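Local atomic coordinates of purine phosphoribosyltransferase (Pyrococcus horikoshii, PDB entry 1VDM), a protein that probably transfers a phosphoribosyl group to a purine base, in the manner of the type I phosphoribosyltransferases. Residues D2-T7 against K138-P143; V33-L38 against V55-F60; E113-C118 against P129-F134; R13-L18 against V42-I47. All coordinates share one frame; numbering follows the deposited sequence.

Contact 1. Residues D2-T7 against K138-P143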
loop_
_atom_site.group_PDB
_atom_site.type_symbol
_atom_site.label_atom_id
_atom_site.label_comp_id
_atom_site.label_asym_id
_atom_site.label_seq_id
_atom_site.Cartn_x
_atom_site.Cartn_y
_atom_site.Cartn_z
ATOM N N ASP G 2 -16.090 27.198 33.536
ATOM C CA ASP G 2 -15.220 28.346 33.763
ATOM C C ASP G 2 -13.762 28.015 33.466
ATOM O O ASP G 2 -12.842 28.562 34.084
ATOM C CB ASP G 2 -15.362 28.833 35.210
ATOM C CG ASP G 2 -15.407 27.687 36.213
ATOM O OD1 ASP G 2 -14.440 26.891 36.267
ATOM O OD2 ASP G 2 -16.418 27.586 36.947
ATOM N N LYS G 3 -13.566 27.100 32.524
ATOM C CA LYS G 3 -12.235 26.692 32.103
ATOM C C LYS G 3 -12.106 26.933 30.601
ATOM O O LYS G 3 -13.108 27.009 29.880
ATOM C CB LYS G 3 -12.014 25.213 32.401
ATOM C CG LYS G 3 -11.758 24.884 33.851
ATOM C CD LYS G 3 -11.638 23.381 34.035
ATOM C CE LYS G 3 -11.266 23.019 35.457
ATOM N NZ LYS G 3 -11.200 21.546 35.636
ATOM N N VAL G 4 -10.875 27.074 30.128
ATOM C CA VAL G 4 -10.641 27.281 28.701
ATOM C C VAL G 4 -9.994 26.033 28.104
ATOM O O VAL G 4 -8.880 25.653 28.482
ATOM C CB VAL G 4 -9.733 28.513 28.438
ATOM C CG1 VAL G 4 -9.264 28.534 26.981
ATOM C CG2 VAL G 4 -10.497 29.771 28.736
ATOM N N TYR G 5 -10.712 25.395 27.181
ATOM C CA TYR G 5 -10.222 24.180 26.524
ATOM C C TYR G 5 -9.636 24.456 25.143
ATOM O O TYR G 5 -10.354 24.475 24.149
ATOM C CB TYR G 5 -11.344 23.139 26.386
ATOM C CG TYR G 5 -11.915 22.691 27.700
ATOM C CD1 TYR G 5 -12.843 23.483 28.384
ATOM C CD2 TYR G 5 -11.494 21.500 28.290
ATOM C CE1 TYR G 5 -13.338 23.099 29.626
ATOM C CE2 TYR G 5 -11.981 21.106 29.535
ATOM C CZ TYR G 5 -12.899 21.911 30.197
ATOM O OH TYR G 5 -13.360 21.545 31.435
ATOM N N LEU G 6 -8.330 24.658 25.097
ATOM C CA LEU G 6 -7.586 24.904 23.863
ATOM C C LEU G 6 -7.506 23.655 22.974
ATOM O O LEU G 6 -7.058 22.594 23.389
ATOM C CB LEU G 6 -6.178 25.367 24.239
ATOM C CG LEU G 6 -6.119 26.862 24.562
ATOM C CD1 LEU G 6 -4.683 27.388 24.623
ATOM C CD2 LEU G 6 -6.847 27.721 23.530
ATOM N N THR G 7 -7.925 23.757 21.708
ATOM C CA THR G 7 -7.830 22.629 20.761
ATOM C C THR G 7 -6.399 22.494 20.236
ATOM O O THR G 7 -5.583 23.403 20.402
ATOM C CB THR G 7 -8.709 22.827 19.524
ATOM O OG1 THR G 7 -8.163 23.877 18.722
ATOM C CG2 THR G 7 -10.116 23.159 19.915
ATOM N N LYS G 138 -9.049 32.599 33.307
ATOM C CA LYS G 138 -9.553 31.268 33.607
ATOM C C LYS G 138 -8.443 30.231 33.625
ATOM O O LYS G 138 -7.302 30.510 33.240
ATOM C CB LYS G 138 -10.589 30.847 32.571
ATOM C CG LYS G 138 -11.821 31.721 32.511
ATOM C CD LYS G 138 -12.871 31.067 31.634
ATOM C CE LYS G 138 -14.095 31.939 31.480
ATOM N NZ LYS G 138 -15.074 31.313 30.549
ATOM N N TRP G 139 -8.776 29.032 34.096
ATOM C CA TRP G 139 -7.801 27.954 34.105
ATOM C C TRP G 139 -7.844 27.346 32.699
ATOM O O TRP G 139 -8.928 27.101 32.142
ATOM C CB TRP G 139 -8.146 26.899 35.157
ATOM C CG TRP G 139 -7.240 25.697 35.107
ATOM C CD1 TRP G 139 -7.456 24.536 34.420
ATOM C CD2 TRP G 139 -5.959 25.556 35.736
ATOM N NE1 TRP G 139 -6.389 23.681 34.580
ATOM C CE2 TRP G 139 -5.457 24.281 35.384
ATOM C CE3 TRP G 139 -5.185 26.383 36.562
ATOM C CZ2 TRP G 139 -4.219 23.813 35.830
ATOM C CZ3 TRP G 139 -3.950 25.916 37.006
ATOM C CH2 TRP G 139 -3.481 24.640 36.637
ATOM N N ILE G 140 -6.665 27.132 32.120
ATOM C CA ILE G 140 -6.582 26.578 30.774
ATOM C C ILE G 140 -6.297 25.081 30.735
ATOM O O ILE G 140 -5.308 24.608 31.302
ATOM C CB ILE G 140 -5.478 27.265 29.939
ATOM C CG1 ILE G 140 -5.611 28.780 30.030
ATOM C CG2 ILE G 140 -5.597 26.838 28.474
ATOM C CD1 ILE G 140 -4.451 29.506 29.420
ATOM N N VAL G 141 -7.173 24.342 30.063
ATOM C CA VAL G 141 -6.968 22.908 29.898
ATOM C C VAL G 141 -6.415 22.736 28.490
ATOM O O VAL G 141 -7.113 22.975 27.509
ATOM C CB VAL G 141 -8.276 22.100 30.006
ATOM C CG1 VAL G 141 -7.971 20.626 29.834
ATOM C CG2 VAL G 141 -8.943 22.354 31.349
ATOM N N PHE G 142 -5.151 22.347 28.396
ATOM C CA PHE G 142 -4.518 22.150 27.099
ATOM C C PHE G 142 -4.969 20.850 26.420
ATOM O O PHE G 142 -5.498 19.942 27.075
ATOM C CB PHE G 142 -2.999 22.192 27.255
ATOM C CG PHE G 142 -2.476 23.546 27.607
ATOM C CD1 PHE G 142 -2.094 23.847 28.914
ATOM C CD2 PHE G 142 -2.386 24.541 26.634
ATOM C CE1 PHE G 142 -1.622 25.127 29.251
ATOM C CE2 PHE G 142 -1.917 25.825 26.962
ATOM C CZ PHE G 142 -1.535 26.117 28.271
ATOM N N PRO G 143 -4.749 20.741 25.091
ATOM C CA PRO G 143 -5.139 19.560 24.309
ATOM C C PRO G 143 -4.493 18.266 24.794
ATOM O O PRO G 143 -5.030 17.184 24.577
ATOM C CB PRO G 143 -4.687 19.907 22.889
ATOM C CG PRO G 143 -4.394 21.363 22.922
ATOM C CD PRO G 143 -3.883 21.621 24.289
HETATM O O HOH W 1 -7.933 21.067 25.791
#

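Contact 2. Residues V33-L38 against V55-F60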
loop_
_atom_site.group_PDB
_atom_site.type_symbol
_atom_site.label_atom_id
_atom_site.label_comp_id
_atom_site.label_asym_id
_atom_site.label_seq_id
_atom_site.Cartn_x
_atom_site.Cartn_y
_atom_site.Cartn_z
ATOM N N VAL G 33 10.187 24.363 29.314
ATOM C CA VAL G 33 9.762 24.149 30.691
ATOM C C VAL G 33 8.738 23.015 30.792
ATOM O O VAL G 33 7.666 23.048 30.200
ATOM C CB VAL G 33 9.152 25.454 31.205
ATOM C CG1 VAL G 33 8.807 25.322 32.688
ATOM C CG2 VAL G 33 10.135 26.594 31.021
ATOM N N ALA G 34 9.120 21.965 31.542
ATOM C CA ALA G 34 8.224 20.825 31.695
ATOM C C ALA G 34 7.053 21.148 32.627
ATOM O O ALA G 34 7.134 21.986 33.514
ATOM C CB ALA G 34 9.032 19.656 32.261
ATOM N N ARG G 35 5.917 20.471 32.372
ATOM C CA ARG G 35 5.878 19.514 31.273
ATOM C C ARG G 35 5.161 20.090 30.050
ATOM O O ARG G 35 5.453 19.767 28.906
ATOM C CB ARG G 35 5.146 18.262 31.758
ATOM C CG ARG G 35 5.671 17.767 33.106
ATOM C CD ARG G 35 6.130 16.306 33.041
ATOM N NE ARG G 35 7.142 16.038 34.066
ATOM C CZ ARG G 35 6.723 15.486 35.220
ATOM N NH1 ARG G 35 5.442 15.205 35.394
ATOM N NH2 ARG G 35 7.610 15.198 36.175
ATOM N N GLY G 36 4.157 20.941 30.331
ATOM C CA GLY G 36 3.392 21.534 29.240
ATOM C C GLY G 36 4.295 22.280 28.257
ATOM O O GLY G 36 4.061 22.324 27.056
ATOM N N GLY G 37 5.339 22.918 28.817
ATOM C CA GLY G 37 6.261 23.670 27.973
ATOM C C GLY G 37 6.767 22.828 26.799
ATOM O O GLY G 37 7.076 23.332 25.728
ATOM N N LEU G 38 7.035 21.545 27.024
ATOM C CA LEU G 38 7.709 20.738 26.019
ATOM C C LEU G 38 6.917 20.558 24.718
ATOM O O LEU G 38 7.496 20.216 23.689
ATOM C CB LEU G 38 8.092 19.366 26.600
ATOM C CG LEU G 38 9.124 19.372 27.740
ATOM C CD1 LEU G 38 9.425 17.946 28.188
ATOM C CD2 LEU G 38 10.401 20.061 27.283
ATOM N N VAL G 55 15.991 20.690 28.128
ATOM C CA VAL G 55 14.825 20.531 28.979
ATOM C C VAL G 55 15.093 20.816 30.452
ATOM O O VAL G 55 16.100 20.380 31.018
ATOM C CB VAL G 55 14.246 19.113 28.854
ATOM C CG1 VAL G 55 13.089 18.932 29.823
ATOM C CG2 VAL G 55 13.776 18.880 27.429
ATOM N N ILE G 56 14.185 21.566 31.066
ATOM C CA ILE G 56 14.297 21.881 32.483
ATOM C C ILE G 56 12.958 21.577 33.147
ATOM O O ILE G 56 11.902 21.813 32.562
ATOM C CB ILE G 56 14.672 23.367 32.715
ATOM C CG1 ILE G 56 15.101 23.561 34.173
ATOM C CG2 ILE G 56 13.493 24.273 32.370
ATOM C CD1 ILE G 56 15.862 24.850 34.438
ATOM N N ASP G 57 13.007 21.024 34.355
ATOM C CA ASP G 57 11.790 20.702 35.099
ATOM C C ASP G 57 11.897 21.311 36.490
ATOM O O ASP G 57 12.807 20.987 37.256
ATOM C CB ASP G 57 11.600 19.181 35.212
ATOM C CG ASP G 57 10.159 18.782 35.554
ATOM O OD1 ASP G 57 9.861 17.562 35.538
ATOM O OD2 ASP G 57 9.326 19.678 35.830
ATOM N N VAL G 58 10.972 22.210 36.801
ATOM C CA VAL G 58 10.949 22.863 38.103
ATOM C C VAL G 58 9.717 22.394 38.866
ATOM O O VAL G 58 8.611 22.379 38.329
ATOM C CB VAL G 58 10.911 24.395 37.958
ATOM C CG1 VAL G 58 10.932 25.044 39.328
ATOM C CG2 VAL G 58 12.100 24.866 37.135
ATOM N N LYS G 59 9.913 22.004 40.117
ATOM C CA LYS G 59 8.796 21.532 40.924
ATOM C C LYS G 59 8.731 22.257 42.269
ATOM O O LYS G 59 9.720 22.766 42.778
ATOM C CB LYS G 59 8.970 20.030 41.150
ATOM C CG LYS G 59 7.805 19.218 40.577
ATOM C CD LYS G 59 8.244 17.834 40.097
ATOM C CE LYS G 59 8.197 17.702 38.571
ATOM N NZ LYS G 59 9.230 16.768 38.126
ATOM N N PHE G 60 7.535 22.316 42.847
ATOM C CA PHE G 60 7.393 23.031 44.116
ATOM C C PHE G 60 6.817 22.147 45.237
ATOM O O PHE G 60 5.856 21.406 45.062
ATOM C CB PHE G 60 6.481 24.236 43.882
ATOM C CG PHE G 60 7.190 25.262 43.050
ATOM C CD1 PHE G 60 7.030 25.254 41.670
ATOM C CD2 PHE G 60 7.974 26.227 43.659
ATOM C CE1 PHE G 60 7.658 26.220 40.897
ATOM C CE2 PHE G 60 8.599 27.195 42.877
ATOM C CZ PHE G 60 8.444 27.196 41.497
#

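Contact 3. Residues E113-C118 against P129-F134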
loop_
_atom_site.group_PDB
_atom_site.type_symbol
_atom_site.label_atom_id
_atom_site.label_comp_id
_atom_site.label_asym_id
_atom_site.label_seq_id
_atom_site.Cartn_x
_atom_site.Cartn_y
_atom_site.Cartn_z
ATOM N N GLU G 113 21.561 36.754 25.354
ATOM C CA GLU G 113 20.279 37.447 25.365
ATOM C C GLU G 113 19.213 36.415 25.727
ATOM O O GLU G 113 19.373 35.228 25.444
ATOM C CB GLU G 113 19.988 38.031 23.981
ATOM C CG GLU G 113 18.986 39.180 23.960
ATOM C CD GLU G 113 18.715 39.691 22.546
ATOM O OE1 GLU G 113 19.647 39.660 21.710
ATOM O OE2 GLU G 113 17.577 40.135 22.268
ATOM N N ILE G 114 18.133 36.856 26.358
ATOM C CA ILE G 114 17.072 35.934 26.737
ATOM C C ILE G 114 15.698 36.478 26.394
ATOM O O ILE G 114 15.365 37.612 26.733
ATOM C CB ILE G 114 17.101 35.626 28.241
ATOM C CG1 ILE G 114 18.424 34.952 28.608
ATOM C CG2 ILE G 114 15.932 34.732 28.612
ATOM C CD1 ILE G 114 18.633 34.786 30.099
ATOM N N LYS G 115 14.912 35.655 25.711
ATOM C CA LYS G 115 13.557 36.006 25.314
ATOM C C LYS G 115 12.646 34.914 25.856
ATOM O O LYS G 115 13.094 33.802 26.121
ATOM C CB LYS G 115 13.444 36.066 23.794
ATOM C CG LYS G 115 12.937 37.393 23.259
ATOM C CD LYS G 115 13.949 38.508 23.483
ATOM C CE LYS G 115 13.445 39.826 22.917
ATOM N NZ LYS G 115 14.386 40.927 23.245
ATOM N N ILE G 116 11.369 35.225 26.015
ATOM C CA ILE G 116 10.426 34.253 26.558
ATOM C C ILE G 116 9.172 34.139 25.716
ATOM O O ILE G 116 8.511 35.144 25.423
ATOM C CB ILE G 116 10.034 34.631 28.000
ATOM C CG1 ILE G 116 11.263 34.503 28.903
ATOM C CG2 ILE G 116 8.878 33.756 28.480
ATOM C CD1 ILE G 116 11.081 35.100 30.267
ATOM N N ALA G 117 8.849 32.904 25.336
ATOM C CA ALA G 117 7.679 32.637 24.513
ATOM C C ALA G 117 6.722 31.678 25.206
ATOM O O ALA G 117 7.139 30.660 25.764
ATOM C CB ALA G 117 8.111 32.067 23.168
ATOM N N CYS G 118 5.437 32.013 25.159
ATOM C CA CYS G 118 4.394 31.207 25.780
ATOM C C CYS G 118 3.159 31.180 24.908
ATOM O O CYS G 118 2.941 32.078 24.096
ATOM C CB CYS G 118 3.994 31.787 27.143
ATOM S SG CYS G 118 5.223 31.636 28.439
ATOM N N PRO G 129 5.396 37.356 29.059
ATOM C CA PRO G 129 6.180 36.750 27.977
ATOM C C PRO G 129 6.514 37.779 26.900
ATOM O O PRO G 129 5.724 38.684 26.629
ATOM C CB PRO G 129 5.253 35.645 27.458
ATOM C CG PRO G 129 4.406 35.311 28.665
ATOM C CD PRO G 129 4.098 36.678 29.201
ATOM N N ASP G 130 7.687 37.657 26.294
ATOM C CA ASP G 130 8.047 38.595 25.243
ATOM C C ASP G 130 7.157 38.319 24.042
ATOM O O ASP G 130 6.868 39.223 23.257
ATOM C CB ASP G 130 9.521 38.456 24.887
ATOM C CG ASP G 130 10.413 38.762 26.066
ATOM O OD1 ASP G 130 10.834 37.811 26.761
ATOM O OD2 ASP G 130 10.671 39.960 26.316
ATOM N N TYR G 131 6.705 37.069 23.931
ATOM C CA TYR G 131 5.810 36.644 22.858
ATOM C C TYR G 131 4.776 35.650 23.392
ATOM O O TYR G 131 5.140 34.653 24.006
ATOM C CB TYR G 131 6.585 35.957 21.724
ATOM C CG TYR G 131 7.779 36.713 21.200
ATOM C CD1 TYR G 131 9.058 36.443 21.675
ATOM C CD2 TYR G 131 7.631 37.698 20.227
ATOM C CE1 TYR G 131 10.165 37.137 21.194
ATOM C CE2 TYR G 131 8.724 38.395 19.742
ATOM C CZ TYR G 131 9.988 38.109 20.230
ATOM O OH TYR G 131 11.072 38.802 19.752
ATOM N N TYR G 132 3.496 35.913 23.154
ATOM C CA TYR G 132 2.435 35.009 23.596
ATOM C C TYR G 132 1.201 35.223 22.729
ATOM O O TYR G 132 1.110 36.224 22.026
ATOM C CB TYR G 132 2.115 35.216 25.094
ATOM C CG TYR G 132 1.364 36.484 25.457
ATOM C CD1 TYR G 132 -0.013 36.588 25.254
ATOM C CD2 TYR G 132 2.034 37.581 26.007
ATOM C CE1 TYR G 132 -0.707 37.750 25.588
ATOM C CE2 TYR G 132 1.352 38.749 26.345
ATOM C CZ TYR G 132 -0.018 38.829 26.130
ATOM O OH TYR G 132 -0.693 39.990 26.434
ATOM N N VAL G 133 0.254 34.288 22.773
ATOM C CA VAL G 133 -0.949 34.387 21.950
ATOM C C VAL G 133 -2.265 34.563 22.703
ATOM O O VAL G 133 -3.112 35.369 22.310
ATOM C CB VAL G 133 -1.088 33.137 21.047
ATOM C CG1 VAL G 133 -2.368 33.217 20.223
ATOM C CG2 VAL G 133 0.123 33.019 20.150
ATOM N N PHE G 134 -2.446 33.803 23.777
ATOM C CA PHE G 134 -3.689 33.884 24.533
ATOM C C PHE G 134 -3.599 34.589 25.884
ATOM O O PHE G 134 -2.638 34.423 26.639
ATOM C CB PHE G 134 -4.279 32.482 24.711
ATOM C CG PHE G 134 -4.494 31.747 23.419
ATOM C CD1 PHE G 134 -3.723 30.629 23.100
ATOM C CD2 PHE G 134 -5.469 32.169 22.517
ATOM C CE1 PHE G 134 -3.922 29.944 21.902
ATOM C CE2 PHE G 134 -5.678 31.489 21.311
ATOM C CZ PHE G 134 -4.904 30.377 21.004
#

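Contact 4. Residues R13-L18 against V42-I47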
loop_
_atom_site.group_PDB
_atom_site.type_symbol
_atom_site.label_atom_id
_atom_site.label_comp_id
_atom_site.label_asym_id
_atom_site.label_seq_id
_atom_site.Cartn_x
_atom_site.Cartn_y
_atom_site.Cartn_z
ATOM N N ARG G 13 -1.718 26.645 15.390
ATOM C CA ARG G 13 -1.734 27.992 14.839
ATOM C C ARG G 13 -0.985 28.990 15.730
ATOM O O ARG G 13 -0.312 29.903 15.234
ATOM C CB ARG G 13 -3.165 28.468 14.634
ATOM C CG ARG G 13 -3.841 27.840 13.455
ATOM C CD ARG G 13 -5.214 28.432 13.281
ATOM N NE ARG G 13 -6.203 27.827 14.165
ATOM C CZ ARG G 13 -7.476 28.193 14.208
ATOM N NH1 ARG G 13 -7.917 29.173 13.430
ATOM N NH2 ARG G 13 -8.320 27.549 14.993
ATOM N N ALA G 14 -1.101 28.809 17.042
ATOM C CA ALA G 14 -0.433 29.687 17.989
ATOM C C ALA G 14 1.069 29.500 17.885
ATOM O O ALA G 14 1.829 30.467 17.940
ATOM C CB ALA G 14 -0.895 29.383 19.408
ATOM N N ILE G 15 1.496 28.248 17.752
ATOM C CA ILE G 15 2.916 27.946 17.642
ATOM C C ILE G 15 3.488 28.486 16.336
ATOM O O ILE G 15 4.613 28.973 16.311
ATOM C CB ILE G 15 3.170 26.429 17.707
ATOM C CG1 ILE G 15 2.902 25.920 19.118
ATOM C CG2 ILE G 15 4.610 26.115 17.302
ATOM C CD1 ILE G 15 3.101 24.430 19.256
ATOM N N PHE G 16 2.713 28.402 15.257
ATOM C CA PHE G 16 3.172 28.901 13.962
ATOM C C PHE G 16 3.350 30.412 14.000
ATOM O O PHE G 16 4.307 30.946 13.424
ATOM C CB PHE G 16 2.202 28.502 12.830
ATOM C CG PHE G 16 2.494 27.142 12.231
ATOM C CD1 PHE G 16 3.722 26.886 11.612
ATOM C CD2 PHE G 16 1.561 26.101 12.317
ATOM C CE1 PHE G 16 4.022 25.606 11.089
ATOM C CE2 PHE G 16 1.851 24.824 11.798
ATOM C CZ PHE G 16 3.087 24.581 11.185
ATOM N N ALA G 17 2.436 31.092 14.688
ATOM C CA ALA G 17 2.491 32.546 14.823
ATOM C C ALA G 17 3.737 32.951 15.610
ATOM O O ALA G 17 4.448 33.884 15.244
ATOM C CB ALA G 17 1.235 33.050 15.524
ATOM N N LEU G 18 4.001 32.240 16.694
ATOM C CA LEU G 18 5.160 32.528 17.514
ATOM C C LEU G 18 6.424 32.330 16.693
ATOM O O LEU G 18 7.340 33.144 16.750
ATOM C CB LEU G 18 5.175 31.610 18.746
ATOM C CG LEU G 18 4.011 31.839 19.714
ATOM C CD1 LEU G 18 3.881 30.671 20.691
ATOM C CD2 LEU G 18 4.233 33.149 20.464
ATOM N N VAL G 42 9.192 21.456 21.553
ATOM C CA VAL G 42 9.567 20.485 20.532
ATOM C C VAL G 42 9.181 21.004 19.150
ATOM O O VAL G 42 9.999 21.000 18.237
ATOM C CB VAL G 42 8.888 19.102 20.783
ATOM C CG1 VAL G 42 8.948 18.240 19.535
ATOM C CG2 VAL G 42 9.598 18.390 21.917
ATOM N N ARG G 43 7.939 21.452 19.005
ATOM C CA ARG G 43 7.467 21.979 17.737
ATOM C C ARG G 43 8.323 23.156 17.257
ATOM O O ARG G 43 8.699 23.210 16.081
ATOM C CB ARG G 43 6.000 22.393 17.849
ATOM C CG ARG G 43 5.023 21.229 17.746
ATOM C CD ARG G 43 4.052 21.456 16.594
ATOM N NE ARG G 43 4.789 21.758 15.367
ATOM C CZ ARG G 43 4.261 22.336 14.298
ATOM N NH1 ARG G 43 2.982 22.675 14.291
ATOM N NH2 ARG G 43 5.021 22.591 13.241
ATOM N N LEU G 44 8.645 24.085 18.155
ATOM C CA LEU G 44 9.471 25.232 17.781
ATOM C C LEU G 44 10.896 24.798 17.419
ATOM O O LEU G 44 11.553 25.422 16.580
ATOM C CB LEU G 44 9.509 26.267 18.913
ATOM C CG LEU G 44 8.252 27.119 19.126
ATOM C CD1 LEU G 44 8.418 27.966 20.388
ATOM C CD2 LEU G 44 8.001 28.009 17.915
ATOM N N SER G 45 11.376 23.733 18.053
ATOM C CA SER G 45 12.715 23.229 17.757
ATOM C C SER G 45 12.779 22.794 16.289
ATOM O O SER G 45 13.771 23.038 15.606
ATOM C CB SER G 45 13.054 22.041 18.651
ATOM O OG SER G 45 14.353 21.561 18.359
ATOM N N HIS G 46 11.712 22.150 15.822
ATOM C CA HIS G 46 11.608 21.681 14.445
ATOM C C HIS G 46 11.384 22.845 13.475
ATOM O O HIS G 46 12.143 23.016 12.525
ATOM C CB HIS G 46 10.446 20.682 14.314
ATOM C CG HIS G 46 10.730 19.334 14.903
ATOM N ND1 HIS G 46 11.510 18.392 14.267
ATOM C CD2 HIS G 46 10.335 18.767 16.070
ATOM C CE1 HIS G 46 11.583 17.304 15.014
ATOM N NE2 HIS G 46 10.879 17.505 16.112
ATOM N N ILE G 47 10.349 23.646 13.730
ATOM C CA ILE G 47 9.997 24.787 12.886
ATOM C C ILE G 47 11.102 25.824 12.682
ATOM O O ILE G 47 11.114 26.525 11.674
ATOM C CB ILE G 47 8.765 25.532 13.437
ATOM C CG1 ILE G 47 7.604 24.561 13.637
ATOM C CG2 ILE G 47 8.340 26.621 12.464
ATOM C CD1 ILE G 47 6.335 25.226 14.133
#

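Contact 1. Residues D2-T7 against K138-P143
A small two-stranded parallel sheet joins residues near the two ends of the chain, strand 3-5 lying beside strand 139-141, with Val4 facing Ile140 and Tyr5 facing Val141 in register. The strand axes run 28° apart. The backbone stitches first from Val4 N to Trp139 O at 2.8 Å, a nearly straight bond. Val4 O then accepts from Val141 N at 2.7 Å, and Val141 O takes up Leu6 N in a longer, more bent bond of 3.2 Å. Water 1 donates to both Val141 O and Leu6 O, continuing the link where the strands end.

Side chains divide between two faces. On one, the Tyr5 ring lies alongside Val141, pointing the same way; Val141 CG2 sits 4.2 Å from the ring centroid in an off-centre CH-pi contact. Lys3 CD, on an extended chain, lies 3.9 Å from Val141 CG2, a lysine lending its aliphatic part to the packing. On the other face Val4 CG2 meets Lys138 CD almost at a right angle. Beyond the strand, Leu6 CG reaches Ile140 CG2 at 3.9 Å. Leu6 CD1 touches Phe142 CE2, while Ile140 CG2 rests over one face of the Phe142 ring toward its rim. Beta-branched valine and isoleucine suit extended strands, and leucine's longer arm packs beyond them.

Thr7 caps the N-terminus of helix 8-23, which follows directly and offers Trp8 and Val11 to Pro143. Ile140 and Phe142 pack on Val92 of strand 92-93, and Trp9 of a second subunit hydrogen-bonds Pro143 O through NE1.

Contact 2. Residues V33-L38 against V55-F60
Asp57 reaches from strand 53-61 to the loop that follows strand 29-33, where it meets Ala34 and Arg35. Its CG stands anti to the backbone N (chi1 -161°). Asp57 CB lies 3.9 Å from Ala34 CB, and the small methyl of alanine leaves room for the carboxylate beyond. CG packs on that same methyl, as does OD2, 3.6 Å from Ala34 CB. Asp57 OD1 carries the charge pairing: Arg35 NH2 approaches it at 3.3 Å in a weak, bent salt-bridge bond, the guanidinium and carboxylate planes standing 74° apart. Lys59 NZ binds Asp57 OD1 more closely, at 2.8 Å, arriving from above the carboxylate plane, and it also bonds Thr74 OG1. Arg35 NH2 and Lys59 NZ, both donors, lie 3.0 Å apart, a repulsion the shared aspartate probably offsets.

Beneath this network Ala34 N donates to Ile56 O at 3.0 Å, the last rung of the parallel pairing before the loop turns away. Leu38, opening helix 38-47, brings CD2 to within 3.6 Å of Val55 CG2, an apolar crossing at about a right angle.

A cis peptide before Arg35, followed by two glycines and a helix, is consistent with the pyrophosphate-binding loop of type I phosphoribosyltransferases.

Contact 3. Residues E113-C118 against P129-F134
Asp130 swings its carboxylate across to Ile116, whose backbone N donates to OD1 at 2.7 Å in a bent bond. OD1 is met on its anti side, 22° out of the carboxylate plane. With CG anti to its own carbonyl carbon (chi1 -61°), Asp130 passes Lys115 at about a right angle, CB close to Lys115 CG. The Lys115 chain bends at chi2, and its CG comes to the edge of the Tyr131 ring, near the ring plane, 3.5 Å from CE1. Aliphatic methylenes and an aromatic rim share one side, and Lys115 CE lies near Tyr131 OH.

Toward the other side Pro129 turns its ring to the strand: CB faces Ile116 CG2, and CG lies 3.8 Å from Cys118 SG. Proline offers a compact apolar surface here, and cysteine a slim one.

Between these groups the backbones join. Ile116 O accepts Tyr131 N at 3.0 Å and, weakly, Asp130 N, while Cys118 N donates to Tyr131 O at 2.9 Å in a straight bond. Tyr131 packs on Leu18 and Leu22 of helix 8-23, and Ile116 on Ile103 of helix 97-107. Tyr132 bonds through its backbone to a third subunit.

Strand 113-118 is one of the two outermost in the main sheet within the chain, and the carboxylate satisfies the Ile116 N-H at that edge. Lys115 NZ, weakly salt-bridged to Glu113, stays 4.9 Å from Asp130 OD2, and Lys152 of the third subunit makes a long, weak ion pair with that oxygen; the two distant lysines may modestly favour the charged carboxylate.

Contact 4. Residues R13-L18 against V42-I47
Helices 8-23 and 38-47 pack with Ile15 nearest Leu44, their axes 10.2 Å apart at closest approach over these turns and inclined at -47°. This is helix-helix packing within the alpha/beta fold of a type I phosphoribosyltransferase, and across this stretch side chains carry nearly all of it.

Ile15 sits at the middle. Its CG2 stands anti to the backbone N and is the branch that meets helix 38-47 on two fronts, 3.7 Å from Ile47 CD1 and 3.9 Å from Leu44 CD2. The other branch lies against the stem of Arg43, Ile15 CD1 being 3.8 Å from Arg43 CB. A beta-branched isoleucine suits this place because its two arms can serve separate neighbours. Leu44 CD2 also lies near Ile15 O, and the side chain packs further on Ala19 and Leu22. Ile47 extends its CD1 between Ile15 CG2 and the ring of Phe16, whose CE1 it meets at 3.8 Å, the two side chains crossing at about a right angle.

Arg43 is bent at chi2 and chi3, turning NE toward the ring of Phe16. Its NH1 forms a salt bridge with Asp12, which helps to satisfy a charge in this buried setting. Phe16 stacks on Phe16 of a fifth subunit, so the contact lies beside an interface between chains. The guanidinium and the Phe16 ring stand 80° apart in plane, and Phe16 CZ comes to the edge of the guanidinium, 3.5 Å from Arg43 NH2.

How the contacts relate
Contact 1 joins residues near the two ends of the chain, and the other three fall within the span it closes. Contacts 2 and 3 lie in series and reach the same five-stranded sheet, their centres about 16 Å apart. Contacts 2 and 4 alternate along the chain, because helix 38-47 follows the loop of contact 2 and leads on to strand 53-61. Contact 4 touches contact 3, where Leu18 and Ala14 meet 129-134, with centres about 12 Å apart. Leu6 of contact 1 packs on Phe134 of contact 3. Contacts 1, 3 and 4 thus form a touching chain, to which the sheet and the sequence tie contact 2, and these three all adjoin a third subunit.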